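Local coordinates for protein BtGH115A (PDB 5BY3) that acts as a family GH115 4-O-methyl-alpha-glucuronidase with specificity for decorated arabinogalactans, at residues A677-F682 against Q756-A761; F709-D714 against R743-P748; V644-A649 against Q770-E775. All blocks are in the same frame, centred on the assembly; numbering follows the deposited sequence.

Contact 1 (A677-F682 against Q756-A761)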
loop_
_atom_site.group_PDB
_atom_site.type_symbol
_atom_site.label_atom_id
_atom_site.label_comp_id
_atom_site.label_asym_id
_atom_site.label_seq_id
_atom_site.Cartn_x
_atom_site.Cartn_y
_atom_site.Cartn_z
ATOM N N ALA A 677 15.510 -27.728 -4.677
ATOM C CA ALA A 677 14.648 -28.608 -3.896
ATOM C C ALA A 677 14.970 -28.511 -2.443
ATOM O O ALA A 677 16.118 -28.290 -2.075
ATOM C CB ALA A 677 14.790 -30.059 -4.334
ATOM N N LEU A 678 13.920 -28.661 -1.640
ATOM C CA LEU A 678 13.998 -28.974 -0.224
ATOM C C LEU A 678 13.671 -30.456 0.040
ATOM O O LEU A 678 12.863 -31.084 -0.671
ATOM C CB LEU A 678 13.047 -28.073 0.552
ATOM C CG LEU A 678 13.601 -26.769 1.136
ATOM C CD1 LEU A 678 14.744 -26.139 0.323
ATOM C CD2 LEU A 678 12.445 -25.805 1.399
ATOM N N THR A 679 14.294 -30.994 1.083
ATOM C CA THR A 679 14.276 -32.416 1.383
ATOM C C THR A 679 13.902 -32.526 2.878
ATOM O O THR A 679 14.605 -31.994 3.742
ATOM C CB THR A 679 15.672 -33.014 1.043
ATOM O OG1 THR A 679 15.967 -32.841 -0.360
ATOM C CG2 THR A 679 15.812 -34.503 1.431
ATOM N N PHE A 680 12.761 -33.151 3.173
ATOM C CA PHE A 680 12.286 -33.317 4.567
ATOM C C PHE A 680 12.316 -34.782 4.948
ATOM O O PHE A 680 12.008 -35.640 4.120
ATOM C CB PHE A 680 10.858 -32.798 4.753
ATOM C CG PHE A 680 10.716 -31.340 4.499
ATOM C CD1 PHE A 680 10.502 -30.863 3.213
ATOM C CD2 PHE A 680 10.825 -30.440 5.535
ATOM C CE1 PHE A 680 10.401 -29.511 2.968
ATOM C CE2 PHE A 680 10.711 -29.085 5.300
ATOM C CZ PHE A 680 10.502 -28.619 4.016
ATOM N N SER A 681 12.655 -35.066 6.200
ATOM C CA SER A 681 12.779 -36.449 6.631
ATOM C C SER A 681 11.995 -36.765 7.906
ATOM O O SER A 681 11.798 -35.908 8.804
ATOM C CB SER A 681 14.253 -36.866 6.750
ATOM O OG SER A 681 14.877 -36.187 7.827
ATOM N N PHE A 682 11.560 -38.021 7.969
ATOM C CA PHE A 682 10.706 -38.465 9.044
ATOM C C PHE A 682 10.789 -39.972 9.179
ATOM O O PHE A 682 11.203 -40.684 8.238
ATOM C CB PHE A 682 9.251 -37.991 8.824
ATOM C CG PHE A 682 8.620 -38.509 7.554
ATOM C CD1 PHE A 682 8.922 -37.940 6.314
ATOM C CD2 PHE A 682 7.722 -39.567 7.597
ATOM C CE1 PHE A 682 8.354 -38.424 5.140
ATOM C CE2 PHE A 682 7.146 -40.053 6.428
ATOM C CZ PHE A 682 7.460 -39.477 5.198
ATOM N N GLN A 756 12.247 -39.862 3.128
ATOM C CA GLN A 756 12.492 -38.498 2.709
ATOM C C GLN A 756 11.458 -37.986 1.685
ATOM O O GLN A 756 11.120 -38.700 0.731
ATOM C CB GLN A 756 13.907 -38.381 2.143
ATOM C CG GLN A 756 14.981 -38.302 3.208
ATOM C CD GLN A 756 16.364 -38.524 2.649
ATOM O OE1 GLN A 756 16.706 -38.052 1.552
ATOM N NE2 GLN A 756 17.182 -39.244 3.407
ATOM N N LEU A 757 10.990 -36.749 1.885
ATOM C CA LEU A 757 10.052 -36.082 0.987
ATOM C C LEU A 757 10.764 -34.931 0.309
ATOM O O LEU A 757 11.204 -33.999 0.980
ATOM C CB LEU A 757 8.843 -35.537 1.768
ATOM C CG LEU A 757 7.702 -34.953 0.903
ATOM C CD1 LEU A 757 6.768 -36.044 0.390
ATOM C CD2 LEU A 757 6.919 -33.913 1.679
ATOM N N VAL A 758 10.870 -34.989 -1.015
ATOM C CA VAL A 758 11.542 -33.936 -1.767
ATOM C C VAL A 758 10.531 -33.047 -2.523
ATOM O O VAL A 758 9.788 -33.522 -3.400
ATOM C CB VAL A 758 12.662 -34.524 -2.662
ATOM C CG1 VAL A 758 13.200 -33.508 -3.666
ATOM C CG2 VAL A 758 13.792 -35.062 -1.789
ATOM N N ILE A 759 10.506 -31.765 -2.135
ATOM C CA ILE A 759 9.757 -30.675 -2.826
ATOM C C ILE A 759 10.688 -29.847 -3.731
ATOM O O ILE A 759 11.573 -29.133 -3.243
ATOM C CB ILE A 759 8.998 -29.763 -1.809
ATOM C CG1 ILE A 759 7.936 -30.572 -1.052
ATOM C CG2 ILE A 759 8.338 -28.586 -2.511
ATOM C CD1 ILE A 759 7.684 -30.123 0.369
ATOM N N LYS A 760 10.494 -29.953 -5.041
ATOM C CA LYS A 760 11.317 -29.233 -6.011
ATOM C C LYS A 760 10.532 -28.124 -6.736
ATOM O O LYS A 760 9.412 -28.362 -7.196
ATOM C CB LYS A 760 11.894 -30.223 -7.025
ATOM C CG LYS A 760 12.930 -29.625 -7.960
ATOM C CD LYS A 760 13.556 -30.664 -8.867
ATOM C CE LYS A 760 14.254 -29.978 -10.022
ATOM N NZ LYS A 760 15.290 -30.845 -10.655
ATOM N N ALA A 761 11.120 -26.931 -6.859
ATOM C CA ALA A 761 10.486 -25.850 -7.606
ATOM C C ALA A 761 10.762 -25.969 -9.095
ATOM O O ALA A 761 11.933 -26.053 -9.498
ATOM C CB ALA A 761 10.985 -24.508 -7.119
#
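Gln756 packs its side chain against Ser681 and Thr679. Gln756 CG lies 3.9 Å from Ser681 CB. The chain then runs on, extended, until its amide OE1 comes 3.7 Å from Thr679 CG2, a packing contact. The CA-H of Gln756 also leans on Phe680 O.

Leu757 forms a hydrogen-bonded pair with Phe680. Leu757 N reaches Phe680 O at 2.7 Å, in the plane of that carbonyl and nearly straight (170°). The return bond from Phe680 N to Leu757 O is equally straight, but its donor is tilted out of the carbonyl plane. The CB of Leu757 also faces the edge of the Phe682 ring, at a looser distance.

The two strands are antiparallel neighbours in a four-stranded sheet, with 677-682 as an outermost strand. This sheet is one layer of a beta sandwich, consistent with the galactose-binding-like clan of the C-terminal domain. Leu678, Phe680, Leu757 and Ile759 point to the inner face. There Leu768 and Val771 of strand 766-772 pack on Leu678, Phe680 and Ile759, and Leu747 packs on Leu757.

Val758 points to the other face, with Ala677 and Thr679. Val758 CG2 is 3.4 Å from Thr679 OG1, the two side chains lying side by side. Val758 CG1, anti to the backbone N (chi1 169°), sits 3.9 Å from Ala677 CB. An alanine here would probably open a gap beside Thr679 and Ala677, since both methyls that touch them would be gone.

Ile759 pairs with Leu678 through two backbone hydrogen bonds, Leu678 N to Ile759 O and Ile759 N to Leu678 O, both 2.9 Å. Its side chain slants across that of Phe680, Ile759 CD1 lying 3.8 Å from Phe680 CE1.

At Lys760, CB touches Ala677 CB, while the extended chain carries its amine away from 677-682.

Contact 2 (F709-D714 against R743-P748); sequences FTVSLD and RKIVLP
Strands 709-713 and 743-748 face each other across a beta sandwich, one from each sheet of the C-terminal domain. Their axes come within 8.5 Å and their directions differ by 29°. No hydrogen bond joins them. Side chains make most of the contact.

Phe709 and Arg743 meet at one end. Phe709 CG stands between the backbone N and the carbonyl carbon (chi1 60°), and from there the ring tip CZ comes 3.9 Å from Arg743 CB. The arginine carbon lies at the edge of the ring, in its plane. Beyond CG the arginine bends and turns away from the phenylalanine. Its guanidinium is held by Ala722 O through NE and by a salt bridge from NH2 to Glu731.

In the middle, Val711 and Ile745 both point into the interior. Val711 CG2 and Ile745 CD1 are 4.2 Å apart, a looser methyl contact. Ile721 and Val692 pack around Ile745 from the two sheets.

At the other end, Leu747 CD1 comes up to Leu713 CB at 3.7 Å. Leu713 CD2 lies 3.2 Å from the backbone oxygen O of Pro748.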
loop_
_atom_site.group_PDB
_atom_site.type_symbol
_atom_site.label_atom_id
_atom_site.label_comp_id
_atom_site.label_asym_id
_atom_site.label_seq_id
_atom_site.Cartn_x
_atom_site.Cartn_y
_atom_site.Cartn_z
ATOM N N PHE A 709 5.350 -27.297 -8.569
ATOM C CA PHE A 709 6.375 -28.017 -7.825
ATOM C C PHE A 709 6.248 -29.519 -8.050
ATOM O O PHE A 709 5.305 -29.965 -8.677
ATOM C CB PHE A 709 6.366 -27.658 -6.314
ATOM C CG PHE A 709 5.067 -27.951 -5.597
ATOM C CD1 PHE A 709 4.054 -26.984 -5.525
ATOM C CD2 PHE A 709 4.869 -29.178 -4.948
ATOM C CE1 PHE A 709 2.859 -27.248 -4.846
ATOM C CE2 PHE A 709 3.679 -29.447 -4.256
ATOM C CZ PHE A 709 2.671 -28.479 -4.203
ATOM N N THR A 710 7.228 -30.289 -7.584
ATOM C CA THR A 710 7.128 -31.738 -7.639
ATOM C C THR A 710 7.305 -32.236 -6.234
ATOM O O THR A 710 8.129 -31.697 -5.486
ATOM C CB THR A 710 8.167 -32.404 -8.568
ATOM O OG1 THR A 710 9.451 -32.449 -7.928
ATOM C CG2 THR A 710 8.261 -31.702 -9.927
ATOM N N VAL A 711 6.509 -33.241 -5.881
ATOM C CA VAL A 711 6.649 -33.989 -4.625
ATOM C C VAL A 711 7.165 -35.402 -4.901
ATOM O O VAL A 711 6.683 -36.085 -5.817
ATOM C CB VAL A 711 5.310 -34.101 -3.890
ATOM C CG1 VAL A 711 5.365 -33.412 -2.548
ATOM C CG2 VAL A 711 4.193 -33.539 -4.752
ATOM N N SER A 712 8.152 -35.840 -4.126
ATOM C CA SER A 712 8.658 -37.214 -4.270
ATOM C C SER A 712 8.995 -37.828 -2.929
ATOM O O SER A 712 9.893 -37.346 -2.218
ATOM C CB SER A 712 9.850 -37.294 -5.241
ATOM O OG SER A 712 10.281 -38.635 -5.415
ATOM N N LEU A 713 8.232 -38.868 -2.589
ATOM C CA LEU A 713 8.479 -39.703 -1.420
ATOM C C LEU A 713 9.420 -40.867 -1.781
ATOM O O LEU A 713 9.055 -41.781 -2.534
ATOM C CB LEU A 713 7.167 -40.233 -0.836
ATOM C CG LEU A 713 7.355 -41.114 0.412
ATOM C CD1 LEU A 713 7.024 -40.390 1.705
ATOM C CD2 LEU A 713 6.550 -42.404 0.300
ATOM N N ASP A 714 10.629 -40.810 -1.223
ATOM C CA ASP A 714 11.648 -41.865 -1.330
ATOM C C ASP A 714 12.040 -42.150 -2.769
ATOM O O ASP A 714 11.966 -43.291 -3.226
ATOM C CB ASP A 714 11.187 -43.127 -0.577
ATOM C CG ASP A 714 10.916 -42.843 0.887
ATOM O OD1 ASP A 714 11.553 -41.893 1.399
ATOM O OD2 ASP A 714 10.079 -43.540 1.513
ATOM N N ARG A 743 -2.205 -27.340 -1.220
ATOM C CA ARG A 743 -2.175 -28.570 -2.026
ATOM C C ARG A 743 -1.998 -29.791 -1.139
ATOM O O ARG A 743 -0.970 -29.953 -0.462
ATOM C CB ARG A 743 -1.102 -28.517 -3.128
ATOM C CG ARG A 743 -1.414 -27.565 -4.256
ATOM C CD ARG A 743 -2.499 -28.132 -5.188
ATOM N NE ARG A 743 -2.880 -27.157 -6.236
ATOM C CZ ARG A 743 -3.891 -26.278 -6.155
ATOM N NH1 ARG A 743 -4.665 -26.211 -5.083
ATOM N NH2 ARG A 743 -4.107 -25.432 -7.154
ATOM N N LYS A 744 -3.026 -30.628 -1.140
ATOM C CA LYS A 744 -2.988 -31.927 -0.500
ATOM C C LYS A 744 -2.661 -33.014 -1.512
ATOM O O LYS A 744 -3.129 -32.995 -2.664
ATOM C CB LYS A 744 -4.318 -32.220 0.173
ATOM C CG LYS A 744 -4.619 -31.246 1.298
ATOM C CD LYS A 744 -5.817 -31.681 2.133
ATOM C CE LYS A 744 -5.835 -30.978 3.486
ATOM N NZ LYS A 744 -6.007 -29.514 3.344
ATOM N N ILE A 745 -1.828 -33.952 -1.082
ATOM C CA ILE A 745 -1.540 -35.141 -1.878
ATOM C C ILE A 745 -1.482 -36.384 -0.995
ATOM O O ILE A 745 -0.988 -36.352 0.139
ATOM C CB ILE A 745 -0.285 -34.963 -2.777
ATOM C CG1 ILE A 745 -0.237 -36.043 -3.849
ATOM C CG2 ILE A 745 1.001 -34.952 -1.965
ATOM C CD1 ILE A 745 0.542 -35.627 -5.080
ATOM N N VAL A 746 -2.026 -37.470 -1.523
ATOM C CA VAL A 746 -1.934 -38.776 -0.885
ATOM C C VAL A 746 -0.892 -39.617 -1.646
ATOM O O VAL A 746 -0.921 -39.717 -2.899
ATOM C CB VAL A 746 -3.331 -39.437 -0.748
ATOM C CG1 VAL A 746 -3.246 -40.952 -0.580
ATOM C CG2 VAL A 746 -4.094 -38.806 0.420
ATOM N N LEU A 747 0.052 -40.166 -0.877
ATOM C CA LEU A 747 1.112 -41.020 -1.426
ATOM C C LEU A 747 1.206 -42.346 -0.680
ATOM O O LEU A 747 0.933 -42.402 0.529
ATOM C CB LEU A 747 2.473 -40.315 -1.418
ATOM C CG LEU A 747 2.696 -38.939 -2.070
ATOM C CD1 LEU A 747 4.010 -38.338 -1.542
ATOM C CD2 LEU A 747 2.648 -38.973 -3.590
ATOM N N PRO A 748 1.578 -43.427 -1.401
ATOM C CA PRO A 748 1.842 -44.696 -0.713
ATOM C C PRO A 748 3.220 -44.686 -0.067
ATOM O O PRO A 748 4.181 -44.277 -0.719
ATOM C CB PRO A 748 1.806 -45.718 -1.851
ATOM C CG PRO A 748 2.160 -44.949 -3.095
ATOM C CD PRO A 748 1.657 -43.554 -2.878
#

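Contact 3 (V644-A649 against Q770-E775)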
loop_
_atom_site.group_PDB
_atom_site.type_symbol
_atom_site.label_atom_id
_atom_site.label_comp_id
_atom_site.label_asym_id
_atom_site.label_seq_id
_atom_site.Cartn_x
_atom_site.Cartn_y
_atom_site.Cartn_z
ATOM N N VAL A 644 1.520 -36.020 11.802
ATOM C CA VAL A 644 2.744 -36.719 12.257
ATOM C C VAL A 644 3.990 -35.833 12.174
ATOM O O VAL A 644 4.807 -35.816 13.095
ATOM C CB VAL A 644 2.989 -38.118 11.623
ATOM C CG1 VAL A 644 2.137 -39.167 12.314
ATOM C CG2 VAL A 644 2.764 -38.125 10.120
ATOM N N CYS A 645 4.130 -35.090 11.084
ATOM C CA CYS A 645 5.185 -34.089 10.975
ATOM C C CYS A 645 4.624 -32.725 10.616
ATOM O O CYS A 645 3.552 -32.637 10.016
ATOM C CB CYS A 645 6.223 -34.508 9.959
ATOM S SG CYS A 645 6.809 -36.190 10.204
ATOM N N GLN A 646 5.365 -31.680 10.997
ATOM C CA GLN A 646 5.023 -30.298 10.722
ATOM C C GLN A 646 6.312 -29.477 10.616
ATOM O O GLN A 646 7.077 -29.374 11.584
ATOM C CB GLN A 646 4.131 -29.770 11.842
ATOM C CG GLN A 646 3.485 -28.423 11.598
ATOM C CD GLN A 646 2.102 -28.337 12.226
ATOM O OE1 GLN A 646 1.734 -29.152 13.093
ATOM N NE2 GLN A 646 1.325 -27.348 11.788
ATOM N N TRP A 647 6.523 -28.882 9.441
ATOM C CA TRP A 647 7.776 -28.216 9.073
ATOM C C TRP A 647 7.568 -26.818 8.542
ATOM O O TRP A 647 6.491 -26.506 8.012
ATOM C CB TRP A 647 8.490 -29.006 7.986
ATOM C CG TRP A 647 8.921 -30.372 8.422
ATOM C CD1 TRP A 647 9.738 -30.675 9.481
ATOM C CD2 TRP A 647 8.580 -31.626 7.804
ATOM N NE1 TRP A 647 9.905 -32.027 9.567
ATOM C CE2 TRP A 647 9.213 -32.638 8.548
ATOM C CE3 TRP A 647 7.805 -31.989 6.694
ATOM C CZ2 TRP A 647 9.092 -33.993 8.228
ATOM C CZ3 TRP A 647 7.684 -33.349 6.372
ATOM C CH2 TRP A 647 8.328 -34.326 7.139
ATOM N N ASN A 648 8.609 -25.999 8.724
ATOM C CA ASN A 648 8.864 -24.736 8.019
ATOM C C ASN A 648 9.987 -25.008 7.028
ATOM O O ASN A 648 10.632 -26.061 7.089
ATOM C CB ASN A 648 9.280 -23.638 9.008
ATOM C CG ASN A 648 10.468 -24.058 9.909
ATOM O OD1 ASN A 648 11.649 -24.107 9.474
ATOM N ND2 ASN A 648 10.155 -24.357 11.182
ATOM N N ALA A 649 10.259 -24.073 6.130
ATOM C CA ALA A 649 11.211 -24.354 5.041
ATOM C C ALA A 649 12.663 -24.681 5.452
ATOM O O ALA A 649 13.415 -25.263 4.658
ATOM C CB ALA A 649 11.169 -23.238 4.006
ATOM N N GLN A 770 4.246 -23.790 4.786
ATOM C CA GLN A 770 4.159 -24.921 5.721
ATOM C C GLN A 770 4.074 -26.248 5.000
ATOM O O GLN A 770 3.728 -26.298 3.826
ATOM C CB GLN A 770 2.964 -24.784 6.640
ATOM C CG GLN A 770 3.031 -23.531 7.508
ATOM C CD GLN A 770 1.750 -23.258 8.278
ATOM O OE1 GLN A 770 0.687 -23.050 7.692
ATOM N NE2 GLN A 770 1.843 -23.268 9.594
ATOM N N VAL A 771 4.414 -27.315 5.708
ATOM C CA VAL A 771 4.189 -28.687 5.281
ATOM C C VAL A 771 3.670 -29.454 6.513
ATOM O O VAL A 771 4.251 -29.338 7.600
ATOM C CB VAL A 771 5.486 -29.359 4.764
ATOM C CG1 VAL A 771 5.185 -30.781 4.319
ATOM C CG2 VAL A 771 6.110 -28.595 3.586
HETATM N N MSE A 772 2.575 -30.209 6.350
HETATM C CA MSE A 772 2.109 -31.157 7.384
HETATM C C MSE A 772 1.960 -32.577 6.850
HETATM O O MSE A 772 1.884 -32.793 5.638
HETATM C CB MSE A 772 0.849 -30.655 8.055
HETATM C CG MSE A 772 1.112 -29.373 8.843
HETATM SE SE MSE A 772 0.709 -27.815 7.713
HETATM C CE MSE A 772 -0.347 -26.723 8.973
ATOM N N LEU A 773 1.924 -33.562 7.749
ATOM C CA LEU A 773 1.982 -34.974 7.316
ATOM C C LEU A 773 0.737 -35.879 7.430
ATOM O O LEU A 773 0.363 -36.451 6.424
ATOM C CB LEU A 773 3.325 -35.656 7.639
ATOM C CG LEU A 773 4.189 -36.013 6.401
ATOM C CD1 LEU A 773 4.325 -34.964 5.302
ATOM C CD2 LEU A 773 5.576 -36.475 6.814
ATOM N N TYR A 774 0.119 -36.046 8.598
ATOM C CA TYR A 774 -1.127 -36.904 8.722
ATOM C C TYR A 774 -1.089 -38.363 8.183
ATOM O O TYR A 774 -0.950 -38.597 6.967
ATOM C CB TYR A 774 -2.402 -36.203 8.168
ATOM C CG TYR A 774 -2.533 -34.753 8.574
ATOM C CD1 TYR A 774 -2.897 -34.386 9.887
ATOM C CD2 TYR A 774 -2.262 -33.742 7.652
ATOM C CE1 TYR A 774 -2.988 -33.039 10.259
ATOM C CE2 TYR A 774 -2.357 -32.410 8.007
ATOM C CZ TYR A 774 -2.703 -32.060 9.305
ATOM O OH TYR A 774 -2.786 -30.725 9.593
ATOM N N GLU A 775 -1.284 -39.327 9.087
ATOM C CA GLU A 775 -1.298 -40.763 8.731
ATOM C C GLU A 775 -2.307 -41.187 7.639
ATOM O O GLU A 775 -1.918 -41.232 6.474
ATOM C CB GLU A 775 -1.320 -41.658 9.981
ATOM C CG GLU A 775 0.049 -42.286 10.253
ATOM C CD GLU A 775 0.444 -42.377 11.724
ATOM O OE1 GLU A 775 1.671 -42.359 11.984
ATOM O OE2 GLU A 775 -0.439 -42.493 12.608
#
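Trp647 CG lies anti to its carbonyl carbon (chi1 -64°); the residue shares a face of the sheet with Val771. Gln646 CG is anti to the backbone N (chi1 -170°). Gln646 and Met772 share the opposite face. These residues belong to a short antiparallel pairing in one sheet of the C-terminal beta sandwich.

Trp647 and Val771 form its hydrogen-bonded pair. Trp647 N gives a nearly straight bond (167°) of 3.0 Å to Val771 O, in the plane of that carbonyl. The return bond from Val771 N to Trp647 O is longer, with the donor tilted from the plane. Beyond the non-hydrogen-bonded pair Gln646 and Met772, the bond from Leu773 N to Cys645 O is weak.

The indole is held from several sides. Val771 CG1 lies at its edge, in plane, 3.7 Å from CE3. Leu773 CD2 approaches obliquely, 3.5 Å from Trp647 CH2. Cys645 CB sits over one face, offset toward the rim, and its SG packs 3.6 Å from Leu773 CD2. Phe680 of strand 677-682 also stacks with the indole, which ties this strand pair to the other sheet.

Val644 crosses Leu773 at about a right angle, its CG2 3.5 Å from Leu773 CB.

Gln646 and Met772, a selenomethionine in this model, lie side by side and point the same way. The glutamine chain bends at chi2. Its amide lies against the methionine chain, with Gln646 CD 3.7 Å from Met772 CG and Gln646 NE2 3.3 Å from the terminal methyl CE.

Overall arrangement
The three contacts lie together in the C-terminal beta sandwich, their centres 10 to 12 Å apart and each 33 to 36 Å from the centre of the chain. They are nested along the sequence: contact 3 closes the longest loop, contact 1 lies inside it and contact 2 inside that. Contact 1 builds one sheet and contact 3 the other, while contact 2 spans the two. Strands 708-713 and 755-761 are neighbours, so contacts 1 and 2 share backbone hydrogen bonds. Contacts 1 and 3 meet through aromatic packing. Contacts 2 and 3 do not touch. The domain is thus closed by pairing segments far apart in sequence and by packing its two sheets face to face.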